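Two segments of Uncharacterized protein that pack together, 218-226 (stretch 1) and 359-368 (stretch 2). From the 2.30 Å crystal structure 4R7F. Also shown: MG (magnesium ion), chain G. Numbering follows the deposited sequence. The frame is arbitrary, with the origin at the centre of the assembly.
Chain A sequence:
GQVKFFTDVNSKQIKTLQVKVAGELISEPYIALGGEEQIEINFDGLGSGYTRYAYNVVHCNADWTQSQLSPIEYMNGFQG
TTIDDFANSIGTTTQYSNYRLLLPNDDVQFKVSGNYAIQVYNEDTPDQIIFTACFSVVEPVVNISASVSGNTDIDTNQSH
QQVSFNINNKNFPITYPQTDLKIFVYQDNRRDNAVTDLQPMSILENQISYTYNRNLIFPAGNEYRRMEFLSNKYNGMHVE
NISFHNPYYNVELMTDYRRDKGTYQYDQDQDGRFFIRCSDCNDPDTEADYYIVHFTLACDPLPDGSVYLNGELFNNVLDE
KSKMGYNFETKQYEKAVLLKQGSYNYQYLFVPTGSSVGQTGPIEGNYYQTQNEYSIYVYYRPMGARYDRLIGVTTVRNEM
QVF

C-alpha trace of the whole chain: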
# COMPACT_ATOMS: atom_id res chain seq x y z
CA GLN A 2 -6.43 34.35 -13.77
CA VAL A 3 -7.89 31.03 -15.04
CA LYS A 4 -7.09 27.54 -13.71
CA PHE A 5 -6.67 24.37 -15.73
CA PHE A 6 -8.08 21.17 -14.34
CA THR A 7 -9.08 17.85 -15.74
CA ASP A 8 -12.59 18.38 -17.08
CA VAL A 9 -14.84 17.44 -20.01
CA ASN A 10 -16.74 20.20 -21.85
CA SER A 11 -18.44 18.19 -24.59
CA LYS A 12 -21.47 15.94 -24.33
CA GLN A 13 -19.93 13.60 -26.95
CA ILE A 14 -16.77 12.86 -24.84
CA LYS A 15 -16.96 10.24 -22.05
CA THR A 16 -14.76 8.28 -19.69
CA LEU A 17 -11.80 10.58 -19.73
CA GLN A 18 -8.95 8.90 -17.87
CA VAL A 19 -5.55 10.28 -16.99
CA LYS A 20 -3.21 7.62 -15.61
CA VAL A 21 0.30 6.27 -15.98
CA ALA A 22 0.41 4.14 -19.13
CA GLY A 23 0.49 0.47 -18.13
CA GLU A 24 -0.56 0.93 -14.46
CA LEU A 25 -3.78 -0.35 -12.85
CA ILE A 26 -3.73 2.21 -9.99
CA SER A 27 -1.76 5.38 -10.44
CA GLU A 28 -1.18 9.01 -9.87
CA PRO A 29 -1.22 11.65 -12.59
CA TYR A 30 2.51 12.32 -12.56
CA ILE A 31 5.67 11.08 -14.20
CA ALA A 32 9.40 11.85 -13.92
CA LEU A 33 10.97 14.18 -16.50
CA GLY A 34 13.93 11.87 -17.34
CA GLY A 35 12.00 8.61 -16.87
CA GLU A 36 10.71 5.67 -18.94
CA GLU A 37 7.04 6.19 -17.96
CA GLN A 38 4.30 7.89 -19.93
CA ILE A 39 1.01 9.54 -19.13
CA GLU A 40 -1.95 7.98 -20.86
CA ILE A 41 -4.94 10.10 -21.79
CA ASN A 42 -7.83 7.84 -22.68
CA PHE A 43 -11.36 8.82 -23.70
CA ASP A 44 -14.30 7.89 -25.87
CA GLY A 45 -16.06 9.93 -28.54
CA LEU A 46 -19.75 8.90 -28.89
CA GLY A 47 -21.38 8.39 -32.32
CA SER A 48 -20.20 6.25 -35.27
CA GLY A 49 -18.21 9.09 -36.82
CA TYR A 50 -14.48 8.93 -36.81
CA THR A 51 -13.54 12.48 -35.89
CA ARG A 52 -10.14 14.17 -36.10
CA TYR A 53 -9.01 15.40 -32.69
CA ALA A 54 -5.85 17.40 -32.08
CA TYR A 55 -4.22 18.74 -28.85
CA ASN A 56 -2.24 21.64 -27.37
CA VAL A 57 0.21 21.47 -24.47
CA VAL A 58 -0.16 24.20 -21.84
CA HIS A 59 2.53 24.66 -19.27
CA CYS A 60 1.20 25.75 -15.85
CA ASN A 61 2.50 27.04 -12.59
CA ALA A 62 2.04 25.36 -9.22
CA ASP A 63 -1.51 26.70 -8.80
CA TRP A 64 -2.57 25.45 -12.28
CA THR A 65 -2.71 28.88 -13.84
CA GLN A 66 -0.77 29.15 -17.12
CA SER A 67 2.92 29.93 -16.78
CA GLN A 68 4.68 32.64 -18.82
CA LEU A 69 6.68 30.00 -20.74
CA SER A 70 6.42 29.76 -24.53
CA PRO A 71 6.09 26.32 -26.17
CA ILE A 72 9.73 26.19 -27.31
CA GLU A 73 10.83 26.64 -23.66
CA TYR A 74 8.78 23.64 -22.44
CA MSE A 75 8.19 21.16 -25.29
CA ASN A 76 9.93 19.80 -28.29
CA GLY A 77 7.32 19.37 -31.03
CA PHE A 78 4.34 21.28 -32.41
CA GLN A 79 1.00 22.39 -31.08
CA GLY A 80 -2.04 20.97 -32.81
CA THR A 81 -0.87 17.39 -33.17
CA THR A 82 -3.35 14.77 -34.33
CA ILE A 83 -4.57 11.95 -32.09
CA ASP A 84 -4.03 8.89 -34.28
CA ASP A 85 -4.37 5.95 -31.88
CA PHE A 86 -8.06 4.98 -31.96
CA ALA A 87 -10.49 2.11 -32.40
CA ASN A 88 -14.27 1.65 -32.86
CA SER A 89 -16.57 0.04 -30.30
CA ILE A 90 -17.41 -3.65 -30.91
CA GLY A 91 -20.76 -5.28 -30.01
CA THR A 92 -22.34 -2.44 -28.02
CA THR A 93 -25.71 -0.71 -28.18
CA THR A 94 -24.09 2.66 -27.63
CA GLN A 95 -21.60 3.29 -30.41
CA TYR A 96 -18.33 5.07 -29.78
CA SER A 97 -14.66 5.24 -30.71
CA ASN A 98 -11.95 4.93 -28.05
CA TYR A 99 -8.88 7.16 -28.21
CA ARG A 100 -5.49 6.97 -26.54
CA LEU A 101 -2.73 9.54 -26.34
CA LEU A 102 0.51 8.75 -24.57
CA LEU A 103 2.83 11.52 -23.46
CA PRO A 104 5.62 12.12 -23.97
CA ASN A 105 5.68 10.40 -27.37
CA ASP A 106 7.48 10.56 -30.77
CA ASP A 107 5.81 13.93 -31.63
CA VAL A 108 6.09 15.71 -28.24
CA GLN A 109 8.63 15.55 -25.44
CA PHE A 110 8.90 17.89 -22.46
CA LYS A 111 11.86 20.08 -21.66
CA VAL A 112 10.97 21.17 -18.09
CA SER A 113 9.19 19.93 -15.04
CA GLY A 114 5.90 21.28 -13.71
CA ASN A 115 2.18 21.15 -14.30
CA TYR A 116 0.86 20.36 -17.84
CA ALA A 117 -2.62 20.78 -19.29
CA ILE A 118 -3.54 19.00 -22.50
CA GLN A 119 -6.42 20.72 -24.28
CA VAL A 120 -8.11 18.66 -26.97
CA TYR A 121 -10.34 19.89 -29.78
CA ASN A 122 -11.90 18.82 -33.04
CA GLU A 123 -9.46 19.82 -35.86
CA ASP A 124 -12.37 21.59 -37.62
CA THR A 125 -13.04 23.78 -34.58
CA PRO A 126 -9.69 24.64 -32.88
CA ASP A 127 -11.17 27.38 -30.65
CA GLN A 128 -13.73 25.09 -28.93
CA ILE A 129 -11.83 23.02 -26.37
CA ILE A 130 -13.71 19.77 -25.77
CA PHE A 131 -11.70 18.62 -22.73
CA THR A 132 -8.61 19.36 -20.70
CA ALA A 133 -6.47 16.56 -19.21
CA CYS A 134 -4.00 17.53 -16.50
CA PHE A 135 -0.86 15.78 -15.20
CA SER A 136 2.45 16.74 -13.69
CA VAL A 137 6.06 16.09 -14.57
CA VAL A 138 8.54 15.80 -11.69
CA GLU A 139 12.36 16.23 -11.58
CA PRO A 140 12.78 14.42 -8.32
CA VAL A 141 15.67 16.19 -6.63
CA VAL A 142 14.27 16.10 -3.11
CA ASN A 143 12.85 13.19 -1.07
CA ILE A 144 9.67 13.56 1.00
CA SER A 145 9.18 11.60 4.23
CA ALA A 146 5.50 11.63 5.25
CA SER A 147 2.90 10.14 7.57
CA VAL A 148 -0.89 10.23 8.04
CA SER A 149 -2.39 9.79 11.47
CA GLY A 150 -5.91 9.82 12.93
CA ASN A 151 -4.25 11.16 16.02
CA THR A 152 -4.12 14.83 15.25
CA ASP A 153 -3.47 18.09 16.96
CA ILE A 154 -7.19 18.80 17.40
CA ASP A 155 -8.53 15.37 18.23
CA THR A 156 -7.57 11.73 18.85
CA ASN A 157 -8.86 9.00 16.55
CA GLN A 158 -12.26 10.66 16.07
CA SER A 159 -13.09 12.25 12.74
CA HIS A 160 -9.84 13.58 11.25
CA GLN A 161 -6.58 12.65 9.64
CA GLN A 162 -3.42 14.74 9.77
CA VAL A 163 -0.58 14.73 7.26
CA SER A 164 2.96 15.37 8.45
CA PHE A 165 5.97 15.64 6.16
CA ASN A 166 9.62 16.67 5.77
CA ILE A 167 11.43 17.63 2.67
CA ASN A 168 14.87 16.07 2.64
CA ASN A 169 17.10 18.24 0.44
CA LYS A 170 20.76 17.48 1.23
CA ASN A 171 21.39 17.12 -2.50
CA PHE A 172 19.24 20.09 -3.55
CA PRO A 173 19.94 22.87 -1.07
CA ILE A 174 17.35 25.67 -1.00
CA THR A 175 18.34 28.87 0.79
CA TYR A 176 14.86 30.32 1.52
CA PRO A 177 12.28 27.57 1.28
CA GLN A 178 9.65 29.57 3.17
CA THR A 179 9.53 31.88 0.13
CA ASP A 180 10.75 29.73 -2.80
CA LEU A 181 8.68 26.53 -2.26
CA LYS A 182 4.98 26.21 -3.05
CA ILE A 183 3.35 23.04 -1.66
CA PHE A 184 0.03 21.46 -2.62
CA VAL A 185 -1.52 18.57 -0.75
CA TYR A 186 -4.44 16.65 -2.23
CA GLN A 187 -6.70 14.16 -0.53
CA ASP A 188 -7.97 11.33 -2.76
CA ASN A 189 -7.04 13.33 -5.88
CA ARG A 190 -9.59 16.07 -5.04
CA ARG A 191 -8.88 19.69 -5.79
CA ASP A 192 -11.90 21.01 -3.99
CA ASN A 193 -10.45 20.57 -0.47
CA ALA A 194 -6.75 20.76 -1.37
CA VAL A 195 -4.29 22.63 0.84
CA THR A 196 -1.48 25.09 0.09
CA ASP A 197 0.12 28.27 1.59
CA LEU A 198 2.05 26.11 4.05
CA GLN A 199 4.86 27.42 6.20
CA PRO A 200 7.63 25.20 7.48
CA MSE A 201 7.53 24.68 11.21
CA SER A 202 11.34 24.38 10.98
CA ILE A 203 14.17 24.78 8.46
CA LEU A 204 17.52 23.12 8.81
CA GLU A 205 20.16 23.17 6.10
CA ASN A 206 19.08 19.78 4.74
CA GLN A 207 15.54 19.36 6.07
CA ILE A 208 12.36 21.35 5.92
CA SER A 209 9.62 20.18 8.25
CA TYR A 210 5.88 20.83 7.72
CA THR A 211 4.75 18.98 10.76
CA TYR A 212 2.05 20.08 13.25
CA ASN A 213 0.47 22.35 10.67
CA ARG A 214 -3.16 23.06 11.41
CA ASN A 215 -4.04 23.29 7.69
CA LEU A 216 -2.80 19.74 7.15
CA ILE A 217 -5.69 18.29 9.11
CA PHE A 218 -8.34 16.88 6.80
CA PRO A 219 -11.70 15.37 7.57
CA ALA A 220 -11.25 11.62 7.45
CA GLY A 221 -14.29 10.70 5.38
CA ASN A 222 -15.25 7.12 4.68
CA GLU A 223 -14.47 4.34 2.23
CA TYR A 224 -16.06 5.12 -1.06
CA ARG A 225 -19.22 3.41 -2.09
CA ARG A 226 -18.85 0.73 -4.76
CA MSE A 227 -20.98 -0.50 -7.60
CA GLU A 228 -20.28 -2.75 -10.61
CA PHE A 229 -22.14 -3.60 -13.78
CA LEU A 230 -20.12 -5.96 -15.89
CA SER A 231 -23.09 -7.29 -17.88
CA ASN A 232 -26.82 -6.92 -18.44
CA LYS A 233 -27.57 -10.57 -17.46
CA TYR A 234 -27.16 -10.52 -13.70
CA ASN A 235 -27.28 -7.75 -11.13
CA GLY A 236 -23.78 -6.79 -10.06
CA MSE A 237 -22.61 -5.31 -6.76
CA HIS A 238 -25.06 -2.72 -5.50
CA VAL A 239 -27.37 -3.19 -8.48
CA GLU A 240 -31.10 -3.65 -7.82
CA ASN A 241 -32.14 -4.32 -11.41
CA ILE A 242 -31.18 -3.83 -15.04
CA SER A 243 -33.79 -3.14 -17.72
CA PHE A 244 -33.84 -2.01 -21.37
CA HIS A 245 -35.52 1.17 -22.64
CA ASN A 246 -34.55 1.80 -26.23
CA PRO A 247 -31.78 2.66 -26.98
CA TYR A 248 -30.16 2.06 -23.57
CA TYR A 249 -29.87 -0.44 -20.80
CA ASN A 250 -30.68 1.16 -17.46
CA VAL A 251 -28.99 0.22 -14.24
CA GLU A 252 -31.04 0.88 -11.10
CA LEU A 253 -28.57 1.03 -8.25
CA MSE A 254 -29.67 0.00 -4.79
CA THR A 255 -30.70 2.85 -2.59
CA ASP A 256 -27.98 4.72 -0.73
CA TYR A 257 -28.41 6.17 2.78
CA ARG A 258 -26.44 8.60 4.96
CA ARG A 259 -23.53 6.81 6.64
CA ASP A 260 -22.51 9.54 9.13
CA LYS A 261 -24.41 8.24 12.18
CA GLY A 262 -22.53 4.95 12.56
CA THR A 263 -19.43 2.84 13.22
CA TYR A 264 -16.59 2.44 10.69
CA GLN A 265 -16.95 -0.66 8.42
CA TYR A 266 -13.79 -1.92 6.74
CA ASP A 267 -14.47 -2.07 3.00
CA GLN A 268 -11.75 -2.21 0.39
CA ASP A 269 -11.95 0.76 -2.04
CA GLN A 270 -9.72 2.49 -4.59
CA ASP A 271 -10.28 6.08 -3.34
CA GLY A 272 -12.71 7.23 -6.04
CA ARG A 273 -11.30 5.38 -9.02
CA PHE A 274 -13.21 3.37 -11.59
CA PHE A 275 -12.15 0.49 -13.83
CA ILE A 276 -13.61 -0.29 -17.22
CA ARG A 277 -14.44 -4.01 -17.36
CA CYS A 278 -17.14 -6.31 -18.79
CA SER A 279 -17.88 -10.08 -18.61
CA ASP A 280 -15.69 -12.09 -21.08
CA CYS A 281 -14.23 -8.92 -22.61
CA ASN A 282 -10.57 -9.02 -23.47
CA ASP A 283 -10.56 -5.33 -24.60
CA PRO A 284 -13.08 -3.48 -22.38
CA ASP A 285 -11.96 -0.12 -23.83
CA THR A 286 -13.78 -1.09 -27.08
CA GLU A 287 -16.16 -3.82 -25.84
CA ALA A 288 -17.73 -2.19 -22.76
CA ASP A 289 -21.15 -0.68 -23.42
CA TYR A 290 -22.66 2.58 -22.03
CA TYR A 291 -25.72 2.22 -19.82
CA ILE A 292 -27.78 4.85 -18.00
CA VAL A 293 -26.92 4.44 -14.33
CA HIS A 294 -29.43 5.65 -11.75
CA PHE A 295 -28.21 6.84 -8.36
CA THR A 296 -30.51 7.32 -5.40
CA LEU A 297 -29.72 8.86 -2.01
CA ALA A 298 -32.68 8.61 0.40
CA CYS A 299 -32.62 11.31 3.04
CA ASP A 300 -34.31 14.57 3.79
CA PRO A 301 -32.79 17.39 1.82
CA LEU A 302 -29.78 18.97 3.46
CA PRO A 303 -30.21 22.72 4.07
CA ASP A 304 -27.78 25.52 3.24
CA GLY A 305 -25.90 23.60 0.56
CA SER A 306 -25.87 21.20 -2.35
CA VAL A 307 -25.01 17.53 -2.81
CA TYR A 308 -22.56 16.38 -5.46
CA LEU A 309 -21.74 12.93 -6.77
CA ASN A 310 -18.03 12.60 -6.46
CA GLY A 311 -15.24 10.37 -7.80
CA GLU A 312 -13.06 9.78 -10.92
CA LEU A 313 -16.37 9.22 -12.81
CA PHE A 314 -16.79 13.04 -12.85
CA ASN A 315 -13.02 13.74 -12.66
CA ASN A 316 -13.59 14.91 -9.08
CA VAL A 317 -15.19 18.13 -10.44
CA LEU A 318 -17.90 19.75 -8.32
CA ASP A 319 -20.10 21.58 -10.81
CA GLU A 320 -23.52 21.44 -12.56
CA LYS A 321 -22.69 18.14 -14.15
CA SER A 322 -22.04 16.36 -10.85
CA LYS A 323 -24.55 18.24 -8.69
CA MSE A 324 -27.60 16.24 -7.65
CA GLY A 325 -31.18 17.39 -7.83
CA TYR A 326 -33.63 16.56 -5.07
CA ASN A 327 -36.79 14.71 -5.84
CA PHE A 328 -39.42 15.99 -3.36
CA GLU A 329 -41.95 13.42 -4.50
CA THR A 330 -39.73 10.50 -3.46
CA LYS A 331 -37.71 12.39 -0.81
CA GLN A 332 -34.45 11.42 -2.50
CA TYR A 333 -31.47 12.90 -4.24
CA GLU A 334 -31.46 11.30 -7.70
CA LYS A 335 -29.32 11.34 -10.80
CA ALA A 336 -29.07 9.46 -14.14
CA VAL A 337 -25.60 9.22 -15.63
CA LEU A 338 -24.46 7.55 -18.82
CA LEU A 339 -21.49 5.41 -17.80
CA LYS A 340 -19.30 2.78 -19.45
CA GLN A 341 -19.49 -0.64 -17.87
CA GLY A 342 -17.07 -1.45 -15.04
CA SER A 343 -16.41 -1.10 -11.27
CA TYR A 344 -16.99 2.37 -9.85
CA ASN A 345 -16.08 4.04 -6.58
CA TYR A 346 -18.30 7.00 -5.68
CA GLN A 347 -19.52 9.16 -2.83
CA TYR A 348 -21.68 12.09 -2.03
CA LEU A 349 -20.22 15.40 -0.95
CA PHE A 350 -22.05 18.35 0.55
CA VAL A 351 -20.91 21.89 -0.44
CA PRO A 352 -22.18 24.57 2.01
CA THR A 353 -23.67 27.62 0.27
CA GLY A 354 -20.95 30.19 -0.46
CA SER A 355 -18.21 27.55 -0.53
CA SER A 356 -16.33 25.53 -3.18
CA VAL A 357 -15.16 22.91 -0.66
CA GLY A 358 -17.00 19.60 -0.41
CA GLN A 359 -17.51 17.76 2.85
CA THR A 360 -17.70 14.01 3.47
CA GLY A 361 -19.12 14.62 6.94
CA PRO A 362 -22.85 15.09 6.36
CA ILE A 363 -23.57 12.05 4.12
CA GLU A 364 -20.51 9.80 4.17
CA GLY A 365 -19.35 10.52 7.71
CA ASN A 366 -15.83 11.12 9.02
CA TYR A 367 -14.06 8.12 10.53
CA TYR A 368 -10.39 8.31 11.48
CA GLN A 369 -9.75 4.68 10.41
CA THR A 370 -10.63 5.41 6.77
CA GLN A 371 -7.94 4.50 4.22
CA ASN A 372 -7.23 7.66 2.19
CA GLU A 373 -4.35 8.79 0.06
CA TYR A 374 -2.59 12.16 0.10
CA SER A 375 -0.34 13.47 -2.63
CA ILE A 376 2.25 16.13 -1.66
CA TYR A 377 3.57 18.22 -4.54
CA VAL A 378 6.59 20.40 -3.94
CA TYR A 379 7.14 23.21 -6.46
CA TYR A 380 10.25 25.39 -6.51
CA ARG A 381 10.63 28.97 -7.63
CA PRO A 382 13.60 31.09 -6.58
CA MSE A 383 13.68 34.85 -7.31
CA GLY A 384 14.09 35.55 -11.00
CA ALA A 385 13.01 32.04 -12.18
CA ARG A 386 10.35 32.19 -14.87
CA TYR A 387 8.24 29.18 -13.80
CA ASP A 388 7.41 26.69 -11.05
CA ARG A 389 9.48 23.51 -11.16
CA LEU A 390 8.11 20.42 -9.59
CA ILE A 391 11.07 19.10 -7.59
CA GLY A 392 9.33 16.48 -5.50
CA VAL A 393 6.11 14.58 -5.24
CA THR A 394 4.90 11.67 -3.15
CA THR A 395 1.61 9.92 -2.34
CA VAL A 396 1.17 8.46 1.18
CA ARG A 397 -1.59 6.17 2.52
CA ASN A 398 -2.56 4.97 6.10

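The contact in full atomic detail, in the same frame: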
# COMPACT_ATOMS: atom_id res chain seq x y z
N PHE A 218 -7.27 17.08 7.76
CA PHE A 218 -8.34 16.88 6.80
C PHE A 218 -9.44 16.13 7.48
O PHE A 218 -9.16 15.31 8.35
CB PHE A 218 -7.85 15.99 5.70
CG PHE A 218 -6.94 16.66 4.75
CD1 PHE A 218 -5.58 16.72 5.00
CD2 PHE A 218 -7.43 17.16 3.56
CE1 PHE A 218 -4.71 17.32 4.10
CE2 PHE A 218 -6.58 17.79 2.66
CZ PHE A 218 -5.21 17.87 2.93
N PRO A 219 -10.69 16.33 7.05
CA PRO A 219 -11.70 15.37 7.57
C PRO A 219 -11.45 13.98 6.99
O PRO A 219 -11.03 13.85 5.83
CB PRO A 219 -13.02 15.94 7.08
CG PRO A 219 -12.65 16.85 5.96
CD PRO A 219 -11.31 17.42 6.29
N ALA A 220 -11.69 12.95 7.80
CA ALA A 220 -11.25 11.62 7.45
C ALA A 220 -12.11 10.94 6.42
O ALA A 220 -11.65 10.02 5.71
CB ALA A 220 -11.11 10.76 8.70
N GLY A 221 -13.37 11.34 6.34
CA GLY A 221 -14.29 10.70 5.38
C GLY A 221 -14.49 9.23 5.68
O GLY A 221 -14.36 8.78 6.84
N ASN A 222 -14.80 8.49 4.62
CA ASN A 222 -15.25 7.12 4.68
C ASN A 222 -14.74 6.42 3.43
O ASN A 222 -14.29 7.08 2.48
CB ASN A 222 -16.78 7.06 4.72
CG ASN A 222 -17.32 5.76 5.33
OD1 ASN A 222 -16.60 4.78 5.45
ND2 ASN A 222 -18.58 5.75 5.71
N GLU A 223 -14.78 5.09 3.44
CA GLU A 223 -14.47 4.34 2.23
C GLU A 223 -15.56 4.64 1.24
O GLU A 223 -16.73 4.81 1.61
CB GLU A 223 -14.34 2.82 2.46
CG GLU A 223 -13.40 2.40 3.61
CD GLU A 223 -11.94 2.87 3.50
OE1 GLU A 223 -11.49 3.38 2.43
OE2 GLU A 223 -11.24 2.74 4.52
N TYR A 224 -15.15 4.76 -0.01
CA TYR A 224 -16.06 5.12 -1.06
C TYR A 224 -17.02 3.96 -1.22
O TYR A 224 -16.72 2.78 -0.92
CB TYR A 224 -15.32 5.39 -2.39
CG TYR A 224 -14.58 6.71 -2.46
CD1 TYR A 224 -13.49 6.95 -1.68
CD2 TYR A 224 -14.98 7.71 -3.35
CE1 TYR A 224 -12.82 8.17 -1.74
CE2 TYR A 224 -14.34 8.92 -3.41
CZ TYR A 224 -13.23 9.15 -2.61
OH TYR A 224 -12.56 10.35 -2.65
N ARG A 225 -18.20 4.34 -1.69
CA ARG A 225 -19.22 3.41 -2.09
C ARG A 225 -18.81 2.75 -3.39
O ARG A 225 -18.12 3.38 -4.23
CB ARG A 225 -20.55 4.14 -2.32
CG ARG A 225 -21.15 4.76 -1.07
CD ARG A 225 -22.19 5.81 -1.45
NE ARG A 225 -22.56 6.66 -0.34
CZ ARG A 225 -23.50 6.38 0.56
NH1 ARG A 225 -24.17 5.24 0.53
NH2 ARG A 225 -23.75 7.26 1.51
N ARG A 226 -19.24 1.50 -3.56
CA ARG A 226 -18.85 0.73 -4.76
C ARG A 226 -20.06 0.12 -5.40
O ARG A 226 -21.07 -0.17 -4.75
CB ARG A 226 -17.81 -0.36 -4.44
CG ARG A 226 -16.49 0.18 -3.89
CD ARG A 226 -15.76 -0.82 -3.00
NE ARG A 226 -15.47 -2.10 -3.67
CZ ARG A 226 -15.69 -3.32 -3.15
NH1 ARG A 226 -16.21 -3.48 -1.94
NH2 ARG A 226 -15.38 -4.39 -3.86
N GLN A 359 -17.66 18.41 1.56
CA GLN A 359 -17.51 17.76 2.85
C GLN A 359 -18.04 16.35 2.79
O GLN A 359 -19.14 16.13 2.29
CB GLN A 359 -18.34 18.51 3.87
CG GLN A 359 -17.79 19.85 4.31
CD GLN A 359 -18.80 20.67 5.15
OE1 GLN A 359 -19.73 20.13 5.75
NE2 GLN A 359 -18.62 21.97 5.17
N THR A 360 -17.27 15.40 3.29
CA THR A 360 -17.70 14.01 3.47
C THR A 360 -18.58 13.85 4.73
O THR A 360 -19.29 12.87 4.90
CB THR A 360 -16.45 13.12 3.64
OG1 THR A 360 -15.53 13.84 4.48
CG2 THR A 360 -15.80 12.84 2.33
N GLY A 361 -18.50 14.81 5.64
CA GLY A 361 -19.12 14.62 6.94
C GLY A 361 -20.62 14.35 6.93
O GLY A 361 -21.09 13.45 7.61
N PRO A 362 -21.38 15.18 6.22
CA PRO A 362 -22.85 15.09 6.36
C PRO A 362 -23.47 13.79 5.82
O PRO A 362 -24.34 13.23 6.45
CB PRO A 362 -23.34 16.32 5.59
CG PRO A 362 -22.20 17.28 5.61
CD PRO A 362 -20.96 16.41 5.51
N ILE A 363 -22.99 13.28 4.69
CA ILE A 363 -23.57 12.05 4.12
C ILE A 363 -22.71 10.78 4.27
O ILE A 363 -23.24 9.67 4.45
CB ILE A 363 -23.85 12.32 2.64
CG1 ILE A 363 -24.85 13.48 2.55
CG2 ILE A 363 -24.34 11.06 1.93
CD1 ILE A 363 -24.80 14.23 1.25
N GLU A 364 -21.40 10.93 4.16
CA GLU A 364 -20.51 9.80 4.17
C GLU A 364 -19.96 9.53 5.56
O GLU A 364 -19.63 8.40 5.89
CB GLU A 364 -19.37 9.98 3.16
CG GLU A 364 -19.86 10.14 1.73
CD GLU A 364 -20.74 9.01 1.22
OE1 GLU A 364 -20.99 8.00 1.94
OE2 GLU A 364 -21.20 9.12 0.06
N GLY A 365 -19.92 10.57 6.38
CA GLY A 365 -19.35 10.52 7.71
C GLY A 365 -17.83 10.69 7.69
O GLY A 365 -17.20 10.63 6.62
N ASN A 366 -17.26 10.90 8.87
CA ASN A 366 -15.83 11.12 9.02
C ASN A 366 -15.33 10.16 10.11
O ASN A 366 -15.64 10.31 11.28
CB ASN A 366 -15.53 12.58 9.38
CG ASN A 366 -15.63 13.53 8.20
OD1 ASN A 366 -15.34 13.16 7.05
ND2 ASN A 366 -16.06 14.77 8.47
N TYR A 367 -14.53 9.20 9.69
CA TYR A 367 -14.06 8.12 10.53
C TYR A 367 -12.58 8.08 10.39
O TYR A 367 -12.08 7.91 9.27
CB TYR A 367 -14.66 6.81 10.01
CG TYR A 367 -16.19 6.77 10.09
CD1 TYR A 367 -16.82 6.40 11.25
CD2 TYR A 367 -16.98 7.07 8.99
CE1 TYR A 367 -18.20 6.35 11.34
CE2 TYR A 367 -18.36 7.00 9.06
CZ TYR A 367 -18.97 6.65 10.26
OH TYR A 367 -20.35 6.59 10.39
N TYR A 368 -11.87 8.21 11.51
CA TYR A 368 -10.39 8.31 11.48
C TYR A 368 -9.70 7.10 10.86
O TYR A 368 -8.61 7.24 10.33
CB TYR A 368 -9.79 8.55 12.88
CG TYR A 368 -9.72 7.30 13.70
CD1 TYR A 368 -10.86 6.83 14.38
CD2 TYR A 368 -8.54 6.55 13.78
CE1 TYR A 368 -10.82 5.66 15.10
CE2 TYR A 368 -8.49 5.36 14.50
CZ TYR A 368 -9.63 4.95 15.17
OH TYR A 368 -9.62 3.81 15.89
MG MG G . -10.40 4.73 0.83
O HOH W 1 -12.71 14.14 3.03
O HOH W 2 -11.66 6.68 1.41

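Residues 218-226 and 359-368 come from distant parts of the chain, and residues that touch across the two stretches are at least 138 positions apart in sequence. They bury 502 Å² between them, and three of the five hydrogen bonds across the contact use backbone atoms. The closest CA atoms are those of Gly221 and Asn366, 4.0 Å apart.

Stretch 2 enters the contact at Thr360. Its CB points toward stretch 1, and with chi1 in the p rotamer its hydroxyl donates a hydrogen bond to Asn366 (OG1 to OD1, 2.7 Å), tying the start of the segment to its end. Thr360 OG1 also lies 3.5 Å from Gly221 CA, and it accepts a hydrogen bond from a water (3.2 Å from water 1 O to Thr360 OG1) that sits 3.3 Å from Pro219 O. The backbone then turns tightly, with Glu364 N donating to Thr360 O at 3.0 Å, and Gly361 and Pro362 stay clear of the partner. Ile363 contributes a little through its O, 3.8 Å from Arg225 NH2 near the guanidinium plane, and its CG2, 3.9 Å from the same NH2.

Glu364 is the electrostatic anchor. Its CB points toward stretch 1, and the m, m side chain brings the carboxylate to the edge of the Arg225 guanidinium. Arg225 reaches it with an extended m, t, t chain, although its own CA-to-CB bond points sideways. The resulting salt bridge is centred on a nearly linear hydrogen bond from Arg225 NE to Glu364 OE2 (2.8 Å, 175°), supplemented by a weak one from Arg225 NH2 to Glu364 OE1 (2.9 Å). Both residues are buried, so the pairing balances charge away from bulk solvent. The backbone of Glu364 is used as well: Asn222 ND2 donates to Glu364 O at 2.9 Å, while the other end of the same amide, Asn222 OD1, accepts from Glu223 N at 2.7 Å. An asparagine suits this position because its amide both donates across the contact and accepts within its own segment.

Gly365 has a positive phi of 83°, which favours glycine, and a CB here would clash with Tyr367 CE2. Its carbonyl receives a CA-H...O contact from Gly221 (CA to O, 3.2 Å). Gly221 likewise has positive phi, and a CB there would lie a tight 3.3 Å from Thr360 CG2; both features suit glycine.

Asn366 directs its side-chain end to stretch 1, where OD1 accepts from Gly221 N at 2.8 Å; the same oxygen takes the Thr360 hydroxyl bond. Its ND2 packs 3.5 Å from Pro219 CB. Next along the chain, Tyr367 N donates to Gly221 O at 2.9 Å, so both polar backbone atoms of this glycine are engaged by successive residues. The CA-to-CB bond of Tyr367 points sideways, but the end of its side chain comes nearer, placing CE2 3.6 Å from Asn222 ND2. The backbone O of Tyr367 lies 3.1 Å from Ala220 CB, where the small methyl group fits closely. Tyr368 closes the segment: its CA is 3.8 Å from Ala220 CB, but its CA-to-CB bond points away.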